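Putative alpha-L-fucosidase (Bacteroides thetaiotaomicron, PDB 4H41) is probably a TIM-barrel glycoside hydrolase, perhaps an alpha-L-fucosidase that removes fucose from host glycans. Local coordinates at residues I68-I72 / M114-F118; L106-E110 / Y154-G158. One frame throughout, in Å; residues are numbered along the deposited sequence.

How the contacts relate
Following the chain from the N terminus, of the elements involved, strand 70-73, the second of the barrel, comes first, then helix 101-111, strand 115-119 and strand 157-162, all parts of one parallel (beta/alpha)8 barrel. Contact 1 closes the loop from 68-72 to 114-118, setting the second and third barrel strands side by side. Contact 2 starts inside that loop, at helix residues 106-110, and closes beyond it at 154-158, so the two loops cross. Its helix lies outside the barrel wall and meets the turn that leads into the fourth strand. The contacts touch directly: Met114 N is 2.7 Å from Ala109 O, Phe116 O is 2.8 Å from Gly158 N, and Phe116 CD1 packs 3.4 Å from Leu106 CD2.

Contact 1. Residues I68-I72 / M114-F118; sequences IDTVI and MKFYF
Met114, Val71 and Tyr117 lose the most surface here. Strands 70-72 and 115-118 run parallel, their axes 4.7 Å apart at closest and inclined by 20°, with Thr70 opposite Lys115, Val71 opposite Phe116 and Ile72 opposite Tyr117. Three backbone hydrogen bonds link them: Lys115 N to Asp69 O (2.9 Å), Val71 N to Lys115 O (2.9 Å) and Tyr117 N to Val71 O (2.8 Å). The two strands are the second and third of a TIM barrel. Met114, a selenomethionine in an extended mtt rotamer, reaches back so that its SE lies 3.9 Å from Val71 CG1 and its CE 3.5 Å from Ile68 O; Met63 of helix 53-65 also packs there. Val71 (m) shares its face with Phe116 and sets CG2 at the ring edge, 4.1 Å from CD2. On the face of Thr70 and Ile72, Tyr117 (m) has CE1 3.6 Å from Thr70 CG2 and CB 3.8 Å from Ile72 CG1. Thr70 OG1 donates to Asp69 OD1 (2.7 Å), which also meets Lys307 in a salt bridge.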
loop_
_atom_site.group_PDB
_atom_site.type_symbol
_atom_site.label_atom_id
_atom_site.label_comp_id
_atom_site.label_asym_id
_atom_site.label_seq_id
_atom_site.Cartn_x
_atom_site.Cartn_y
_atom_site.Cartn_z
ATOM N N ILE B 68 2.439 23.998 -14.168
ATOM C CA ILE B 68 1.294 24.143 -13.286
ATOM C C ILE B 68 1.232 25.641 -12.927
ATOM O O ILE B 68 2.248 26.250 -12.591
ATOM C CB ILE B 68 1.355 23.188 -12.082
ATOM C CG1 ILE B 68 0.935 21.748 -12.544
ATOM C CG2 ILE B 68 0.468 23.683 -10.919
ATOM C CD1 ILE B 68 1.247 20.668 -11.614
ATOM N N ASP B 69 0.049 26.232 -13.047
ATOM C CA ASP B 69 -0.141 27.652 -12.735
ATOM C C ASP B 69 -1.206 27.870 -11.663
ATOM O O ASP B 69 -1.486 29.034 -11.320
ATOM C CB ASP B 69 -0.498 28.426 -14.020
ATOM C CG ASP B 69 -1.781 28.035 -14.757
ATOM O OD1 ASP B 69 -2.764 27.643 -14.090
ATOM O OD2 ASP B 69 -1.817 28.175 -15.987
ATOM N N THR B 70 -1.867 26.805 -11.216
ATOM C CA THR B 70 -2.984 26.865 -10.272
ATOM C C THR B 70 -2.856 25.773 -9.240
ATOM O O THR B 70 -2.620 24.634 -9.599
ATOM C CB THR B 70 -4.304 26.711 -11.043
ATOM O OG1 THR B 70 -4.447 27.782 -11.974
ATOM C CG2 THR B 70 -5.518 26.718 -10.135
ATOM N N VAL B 71 -3.001 26.115 -7.961
ATOM C CA VAL B 71 -2.988 25.126 -6.870
ATOM C C VAL B 71 -4.258 25.301 -6.059
ATOM O O VAL B 71 -4.692 26.443 -5.790
ATOM C CB VAL B 71 -1.718 25.193 -6.017
ATOM C CG1 VAL B 71 -0.504 24.789 -6.830
ATOM C CG2 VAL B 71 -1.522 26.588 -5.407
ATOM N N ILE B 72 -4.898 24.184 -5.728
ATOM C CA ILE B 72 -6.192 24.198 -5.072
ATOM C C ILE B 72 -6.131 23.427 -3.775
ATOM O O ILE B 72 -6.039 22.177 -3.816
ATOM C CB ILE B 72 -7.281 23.588 -5.978
ATOM C CG1 ILE B 72 -7.335 24.265 -7.382
ATOM C CG2 ILE B 72 -8.627 23.641 -5.244
ATOM C CD1 ILE B 72 -6.953 23.350 -8.513
HETATM N N MSE B 114 1.750 31.504 -9.048
HETATM C CA MSE B 114 0.599 30.643 -9.255
HETATM C C MSE B 114 -0.638 31.259 -8.597
HETATM O O MSE B 114 -0.513 32.081 -7.691
HETATM C CB MSE B 114 0.870 29.244 -8.685
HETATM C CG MSE B 114 1.947 28.452 -9.476
HETATM SE SE MSE B 114 2.297 26.914 -8.498
HETATM C CE MSE B 114 3.842 26.278 -9.422
ATOM N N LYS B 115 -1.826 30.880 -9.065
ATOM C CA LYS B 115 -3.101 31.243 -8.449
ATOM C C LYS B 115 -3.477 30.181 -7.434
ATOM O O LYS B 115 -3.401 28.986 -7.728
ATOM C CB LYS B 115 -4.220 31.377 -9.480
ATOM C CG LYS B 115 -4.165 32.697 -10.218
ATOM C CD LYS B 115 -5.458 32.925 -10.991
ATOM C CE LYS B 115 -5.549 34.200 -11.794
ATOM N NZ LYS B 115 -4.245 34.778 -12.253
ATOM N N PHE B 116 -3.819 30.605 -6.224
ATOM C CA PHE B 116 -4.248 29.722 -5.162
ATOM C C PHE B 116 -5.777 29.759 -5.077
ATOM O O PHE B 116 -6.352 30.851 -5.020
ATOM C CB PHE B 116 -3.616 30.139 -3.816
ATOM C CG PHE B 116 -4.151 29.396 -2.616
ATOM C CD1 PHE B 116 -5.203 29.912 -1.873
ATOM C CD2 PHE B 116 -3.580 28.206 -2.204
ATOM C CE1 PHE B 116 -5.640 29.271 -0.717
ATOM C CE2 PHE B 116 -4.064 27.535 -1.079
ATOM C CZ PHE B 116 -5.051 28.100 -0.316
ATOM N N TYR B 117 -6.409 28.580 -5.048
ATOM C CA TYR B 117 -7.849 28.419 -4.836
ATOM C C TYR B 117 -8.067 27.839 -3.430
ATOM O O TYR B 117 -7.470 26.831 -3.086
ATOM C CB TYR B 117 -8.501 27.499 -5.861
ATOM C CG TYR B 117 -8.800 28.141 -7.184
ATOM C CD1 TYR B 117 -7.777 28.634 -7.989
ATOM C CD2 TYR B 117 -10.096 28.165 -7.691
ATOM C CE1 TYR B 117 -8.047 29.184 -9.246
ATOM C CE2 TYR B 117 -10.374 28.710 -8.943
ATOM C CZ TYR B 117 -9.341 29.181 -9.729
ATOM O OH TYR B 117 -9.599 29.696 -10.966
ATOM N N PHE B 118 -8.987 28.431 -2.682
ATOM C CA PHE B 118 -9.329 28.041 -1.322
ATOM C C PHE B 118 -10.488 27.056 -1.317
ATOM O O PHE B 118 -11.574 27.396 -1.739
ATOM C CB PHE B 118 -9.707 29.311 -0.523
ATOM C CG PHE B 118 -10.009 29.013 0.922
ATOM C CD1 PHE B 118 -8.992 28.959 1.859
ATOM C CD2 PHE B 118 -11.307 28.732 1.335
ATOM C CE1 PHE B 118 -9.272 28.685 3.194
ATOM C CE2 PHE B 118 -11.594 28.488 2.686
ATOM C CZ PHE B 118 -10.577 28.477 3.600
#

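Contact 2. Residues L106-E110 / Y154-G158; sequences LRLAE and YKSFG
A turn of helix, 106-110, lies against a type I beta turn, Tyr154 to Phe157, closed by Phe157 N to Tyr154 O at 3.2 Å. Tyr154 comes first, its chi1 in m, with the ring laid along Leu106: CD2 is 3.6 Å from Leu106 CB, and Leu106 CD1 sits over the ring face, 4.0 Å from the centroid, in a CH-pi contact. Arg107 CG meets the ring edge, 4.2 Å from CE2, and the phenol OH hydrogen-bonds to Asp103, one helical turn before Arg107. Lys155 follows in a fully extended tttt rotamer; its NZ stays 4.4 Å from Glu110 OE2, too long for a salt bridge, while its backbone N reaches Glu110 OE1 through water 2 (2.9 and 2.8 Å). In this (beta/alpha)8 barrel the turn joins helix 136-151 to the fourth strand, and helix 101-111 belongs to the outer layer, just before the third. Ser156, chi1 in p, donates OG to Leu106 O at 2.7 Å, a carbonyl that also accepts Glu110 N (3.0 Å) within the helix. Water 1 adds a second route, bridging Ser156 N (3.2 Å) to Leu106 O (3.1 Å) and Glu110 OE1 (2.8 Å). Ser156 CB packs 3.7 Å from Ala109 CB. The strand begins at Phe157, whose CB lies 3.9 Å from Leu106 CD2.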
loop_
_atom_site.group_PDB
_atom_site.type_symbol
_atom_site.label_atom_id
_atom_site.label_comp_id
_atom_site.label_asym_id
_atom_site.label_seq_id
_atom_site.Cartn_x
_atom_site.Cartn_y
_atom_site.Cartn_z
ATOM N N LEU B 106 -0.297 30.146 0.276
ATOM C CA LEU B 106 -0.426 31.473 -0.346
ATOM C C LEU B 106 0.952 32.089 -0.612
ATOM O O LEU B 106 1.153 32.659 -1.689
ATOM C CB LEU B 106 -1.275 32.377 0.505
ATOM C CG LEU B 106 -2.773 32.091 0.417
ATOM C CD1 LEU B 106 -3.523 32.772 1.539
ATOM C CD2 LEU B 106 -3.354 32.568 -0.896
ATOM N N ARG B 107 1.904 31.946 0.319
ATOM C CA ARG B 107 3.264 32.478 0.136
ATOM C C ARG B 107 3.989 31.719 -0.969
ATOM O O ARG B 107 4.678 32.323 -1.785
ATOM C CB ARG B 107 4.065 32.429 1.443
ATOM C CG ARG B 107 3.639 33.520 2.419
ATOM C CD ARG B 107 4.547 33.612 3.633
ATOM N NE ARG B 107 4.420 32.447 4.506
ATOM C CZ ARG B 107 5.230 31.399 4.552
ATOM N NH1 ARG B 107 6.293 31.332 3.753
ATOM N NH2 ARG B 107 4.982 30.399 5.395
ATOM N N LEU B 108 3.831 30.394 -1.015
ATOM C CA LEU B 108 4.486 29.599 -2.049
ATOM C C LEU B 108 3.867 29.898 -3.420
ATOM O O LEU B 108 4.600 30.018 -4.396
ATOM C CB LEU B 108 4.408 28.101 -1.732
ATOM C CG LEU B 108 5.223 27.659 -0.524
ATOM C CD1 LEU B 108 4.996 26.189 -0.232
ATOM C CD2 LEU B 108 6.740 27.935 -0.725
ATOM N N ALA B 109 2.535 30.047 -3.497
ATOM C CA ALA B 109 1.876 30.388 -4.761
ATOM C C ALA B 109 2.371 31.723 -5.266
ATOM O O ALA B 109 2.631 31.857 -6.468
ATOM C CB ALA B 109 0.361 30.400 -4.604
ATOM N N GLU B 110 2.580 32.692 -4.365
ATOM C CA GLU B 110 3.073 33.992 -4.801
ATOM C C GLU B 110 4.522 33.901 -5.275
ATOM O O GLU B 110 4.881 34.478 -6.304
ATOM C CB GLU B 110 2.952 35.010 -3.679
ATOM C CG GLU B 110 3.395 36.396 -4.111
ATOM C CD GLU B 110 3.132 37.508 -3.124
ATOM O OE1 GLU B 110 2.565 37.225 -2.041
ATOM O OE2 GLU B 110 3.531 38.658 -3.426
ATOM N N TYR B 154 -3.205 38.595 0.752
ATOM C CA TYR B 154 -2.274 37.840 -0.073
ATOM C C TYR B 154 -2.673 37.923 -1.542
ATOM O O TYR B 154 -3.785 37.532 -1.925
ATOM C CB TYR B 154 -2.250 36.364 0.365
ATOM C CG TYR B 154 -1.749 36.094 1.770
ATOM C CD1 TYR B 154 -2.553 36.343 2.877
ATOM C CD2 TYR B 154 -0.503 35.516 1.991
ATOM C CE1 TYR B 154 -2.115 36.066 4.174
ATOM C CE2 TYR B 154 -0.065 35.207 3.278
ATOM C CZ TYR B 154 -0.886 35.461 4.369
ATOM O OH TYR B 154 -0.520 35.083 5.646
ATOM N N LYS B 155 -1.713 38.364 -2.362
ATOM C CA LYS B 155 -1.841 38.553 -3.802
ATOM C C LYS B 155 -2.271 37.290 -4.522
ATOM O O LYS B 155 -3.031 37.365 -5.475
ATOM C CB LYS B 155 -0.458 38.994 -4.325
ATOM C CG LYS B 155 -0.287 39.218 -5.818
ATOM C CD LYS B 155 1.159 39.598 -6.052
ATOM C CE LYS B 155 1.573 39.764 -7.489
ATOM N NZ LYS B 155 3.039 40.019 -7.585
ATOM N N SER B 156 -1.793 36.132 -4.077
ATOM C CA SER B 156 -2.046 34.880 -4.782
ATOM C C SER B 156 -3.435 34.264 -4.511
ATOM O O SER B 156 -3.769 33.276 -5.139
ATOM C CB SER B 156 -0.946 33.898 -4.446
ATOM O OG SER B 156 -0.976 33.619 -3.057
ATOM N N PHE B 157 -4.244 34.827 -3.603
ATOM C CA PHE B 157 -5.598 34.304 -3.360
ATOM C C PHE B 157 -6.449 34.604 -4.594
ATOM O O PHE B 157 -6.880 35.742 -4.788
ATOM C CB PHE B 157 -6.191 34.931 -2.086
ATOM C CG PHE B 157 -7.391 34.183 -1.542
ATOM C CD1 PHE B 157 -8.601 34.180 -2.222
ATOM C CD2 PHE B 157 -7.336 33.560 -0.304
ATOM C CE1 PHE B 157 -9.710 33.501 -1.713
ATOM C CE2 PHE B 157 -8.462 32.916 0.224
ATOM C CZ PHE B 157 -9.640 32.893 -0.483
ATOM N N GLY B 158 -6.679 33.596 -5.429
ATOM C CA GLY B 158 -7.317 33.796 -6.715
ATOM C C GLY B 158 -8.610 33.112 -7.031
ATOM O O GLY B 158 -9.096 33.251 -8.151
HETATM O O HOH W 1 0.344 35.611 -1.745
HETATM O O HOH W 2 0.830 39.179 -1.133
#